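Local coordinates for AxyAgu115A (Amphibacillus xylanus NBRC 15112, PDB 6NPS), which probably acts as an alpha-glucuronidase of glycoside hydrolase family 115, removing glucuronic acid side groups from arabinoglucuronoxylan, at residues R348-Y353 against D377-C383. The protein carries 3 engineered substitutions. Residues are numbered along the deposited sequence; the frame is centred on the assembly and turned at random.
Sequences RMLALY and DVILMLC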
loop_
_atom_site.group_PDB
_atom_site.type_symbol
_atom_site.label_atom_id
_atom_site.label_comp_id
_atom_site.label_asym_id
_atom_site.label_seq_id
_atom_site.Cartn_x
_atom_site.Cartn_y
_atom_site.Cartn_z
ATOM N N ARG A 348 28.969 19.164 -42.273
ATOM C CA ARG A 348 29.195 18.067 -41.356
ATOM C C ARG A 348 28.692 18.478 -39.983
ATOM O O ARG A 348 28.588 19.676 -39.671
ATOM C CB ARG A 348 30.672 17.676 -41.276
ATOM C CG ARG A 348 31.278 17.151 -42.574
ATOM C CD ARG A 348 32.798 17.389 -42.602
ATOM N NE ARG A 348 33.110 18.811 -42.777
ATOM C CZ ARG A 348 34.191 19.416 -42.286
ATOM N NH1 ARG A 348 35.101 18.728 -41.597
ATOM N NH2 ARG A 348 34.377 20.709 -42.498
ATOM N N MET A 349 28.374 17.462 -39.170
ATOM C CA MET A 349 27.776 17.683 -37.857
ATOM C C MET A 349 28.347 16.669 -36.870
ATOM O O MET A 349 28.469 15.479 -37.183
ATOM C CB MET A 349 26.246 17.560 -37.917
ATOM C CG MET A 349 25.508 17.781 -36.565
ATOM S SD MET A 349 25.129 16.175 -35.753
ATOM C CE MET A 349 23.766 15.604 -36.787
ATOM N N LEU A 350 28.670 17.146 -35.669
ATOM C CA LEU A 350 29.097 16.293 -34.571
ATOM C C LEU A 350 28.073 16.440 -33.455
ATOM O O LEU A 350 27.796 17.556 -33.005
ATOM C CB LEU A 350 30.500 16.664 -34.100
ATOM C CG LEU A 350 30.843 15.931 -32.804
ATOM C CD1 LEU A 350 31.047 14.432 -33.096
ATOM C CD2 LEU A 350 32.097 16.545 -32.195
ATOM N N ALA A 351 27.471 15.332 -33.048
ATOM C CA ALA A 351 26.447 15.367 -32.018
ATOM C C ALA A 351 27.109 15.363 -30.647
ATOM O O ALA A 351 27.881 14.455 -30.335
ATOM C CB ALA A 351 25.515 14.172 -32.172
ATOM N N LEU A 352 26.831 16.377 -29.828
ATOM C CA LEU A 352 27.196 16.310 -28.411
ATOM C C LEU A 352 26.052 15.692 -27.601
ATOM O O LEU A 352 25.532 16.283 -26.664
ATOM C CB LEU A 352 27.560 17.693 -27.891
ATOM C CG LEU A 352 28.574 18.386 -28.778
ATOM C CD1 LEU A 352 28.983 19.708 -28.164
ATOM C CD2 LEU A 352 29.786 17.495 -29.038
ATOM N N TYR A 353 25.657 14.474 -28.000
ATOM C CA TYR A 353 24.471 13.804 -27.458
ATOM C C TYR A 353 24.844 12.934 -26.262
ATOM O O TYR A 353 25.772 12.126 -26.352
ATOM C CB TYR A 353 23.779 12.942 -28.528
ATOM C CG TYR A 353 22.478 12.263 -28.084
ATOM C CD1 TYR A 353 21.353 13.024 -27.712
ATOM C CD2 TYR A 353 22.376 10.874 -28.015
ATOM C CE1 TYR A 353 20.176 12.417 -27.303
ATOM C CE2 TYR A 353 21.199 10.244 -27.620
ATOM C CZ TYR A 353 20.092 11.027 -27.254
ATOM O OH TYR A 353 18.907 10.438 -26.839
ATOM N N ASP A 377 34.528 24.419 -38.993
ATOM C CA ASP A 377 33.469 24.410 -39.992
ATOM C C ASP A 377 32.437 23.330 -39.715
ATOM O O ASP A 377 31.468 23.250 -40.470
ATOM C CB ASP A 377 33.991 24.240 -41.430
ATOM C CG ASP A 377 35.230 25.093 -41.707
ATOM O OD1 ASP A 377 36.281 24.531 -42.114
ATOM O OD2 ASP A 377 35.141 26.330 -41.510
ATOM N N VAL A 378 32.595 22.510 -38.671
ATOM C CA VAL A 378 31.612 21.484 -38.337
ATOM C C VAL A 378 30.494 22.085 -37.483
ATOM O O VAL A 378 30.748 22.853 -36.536
ATOM C CB VAL A 378 32.289 20.304 -37.615
ATOM C CG1 VAL A 378 31.231 19.284 -37.139
ATOM C CG2 VAL A 378 33.299 19.637 -38.532
ATOM N N ILE A 379 29.246 21.722 -37.794
ATOM C CA ILE A 379 28.133 22.082 -36.918
ATOM C C ILE A 379 28.218 21.267 -35.634
ATOM O O ILE A 379 28.311 20.040 -35.678
ATOM C CB ILE A 379 26.786 21.818 -37.606
ATOM C CG1 ILE A 379 26.652 22.626 -38.903
ATOM C CG2 ILE A 379 25.637 22.139 -36.629
ATOM C CD1 ILE A 379 25.700 21.952 -39.891
ATOM N N LEU A 380 28.117 21.935 -34.481
ATOM C CA LEU A 380 28.211 21.258 -33.187
ATOM C C LEU A 380 26.800 21.150 -32.655
ATOM O O LEU A 380 26.193 22.154 -32.250
ATOM C CB LEU A 380 29.144 22.007 -32.237
ATOM C CG LEU A 380 30.605 22.095 -32.716
ATOM C CD1 LEU A 380 31.476 23.001 -31.859
ATOM C CD2 LEU A 380 31.227 20.705 -32.732
ATOM N N MET A 381 26.243 19.949 -32.703
ATOM C CA MET A 381 24.832 19.792 -32.392
ATOM C C MET A 381 24.689 19.493 -30.905
ATOM O O MET A 381 25.116 18.426 -30.440
ATOM C CB MET A 381 24.179 18.694 -33.225
ATOM C CG MET A 381 22.656 18.707 -32.979
ATOM S SD MET A 381 21.808 17.377 -33.817
ATOM C CE MET A 381 22.586 15.976 -33.057
ATOM N N LEU A 382 24.132 20.455 -30.157
ATOM C CA LEU A 382 23.789 20.263 -28.755
ATOM C C LEU A 382 22.467 19.505 -28.673
ATOM O O LEU A 382 21.717 19.399 -29.652
ATOM C CB LEU A 382 23.680 21.618 -28.025
ATOM C CG LEU A 382 24.993 22.430 -28.084
ATOM C CD1 LEU A 382 24.806 23.903 -27.782
ATOM C CD2 LEU A 382 26.026 21.839 -27.159
ATOM N N CYS A 383 22.166 18.980 -27.493
ATOM C CA CYS A 383 20.981 18.147 -27.359
ATOM C C CYS A 383 20.281 18.541 -26.076
ATOM O O CYS A 383 20.938 18.983 -25.121
ATOM C CB CYS A 383 21.355 16.655 -27.346
ATOM S SG CYS A 383 22.424 16.221 -28.810
HETATM O O HOH W 1 29.451 21.990 -41.844
HETATM O O HOH W 2 24.225 18.668 -25.546
#
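Two neighbouring parallel strands, 348-351 and 379-383, pair in the parallel (β/α)8, TIM-type barrel of this family 115 enzyme. Leu350 sits between Ile379 and Met381, its N 2.9 Å from Ile379 O and its O 2.9 Å from Met381 N; Ile379 N to Arg348 O (2.9 Å) and Leu352 N to Met381 O (2.7 Å) extend the hydrogen bonding. Beyond the direct bonds, one water links Arg348 N to Asp377 O, and another joins Leu352 O to Cys383 N.

Met349, Ala351, Ile379 and Met381 share the face turned to the barrel interior. Met349, t at chi1, brings SD to 3.7 Å from Met381 CB, while Met381, t at chi1 and chi2 and p at chi3, curls its CE to 3.6 Å from Ala351 CB, a methyl small enough to admit it. On the other face Leu350 CD2 meets Leu380 CD2 at 4.3 Å, and farther along the m,t rotamers of Leu352 and Leu382 bring CD1 of the former to 3.8 Å from CD2 of the latter. Arg348 lays one guanidinium face over Val378 CG2, and its NH1 is hydrogen-bonded to Asn332. At the C-terminal end Cys383 SG lies at the edge of the Tyr353 ring, 3.5 Å from CD1; the Tyr353 hydroxyl is hydrogen-bonded to Asn386 and to a glycerol probably from the crystallisation liquor, and its ring stacks on His246, consistent with a pocket at the C-terminal ends of the strands.

Helix 356-361 lies in the connection of this β-α-β unit, strand 298-300 flanks 348-351, strand 405-410 flanks 379-383, and Trp214 of strand 212-214 touches Met349 and Met381 across the barrel.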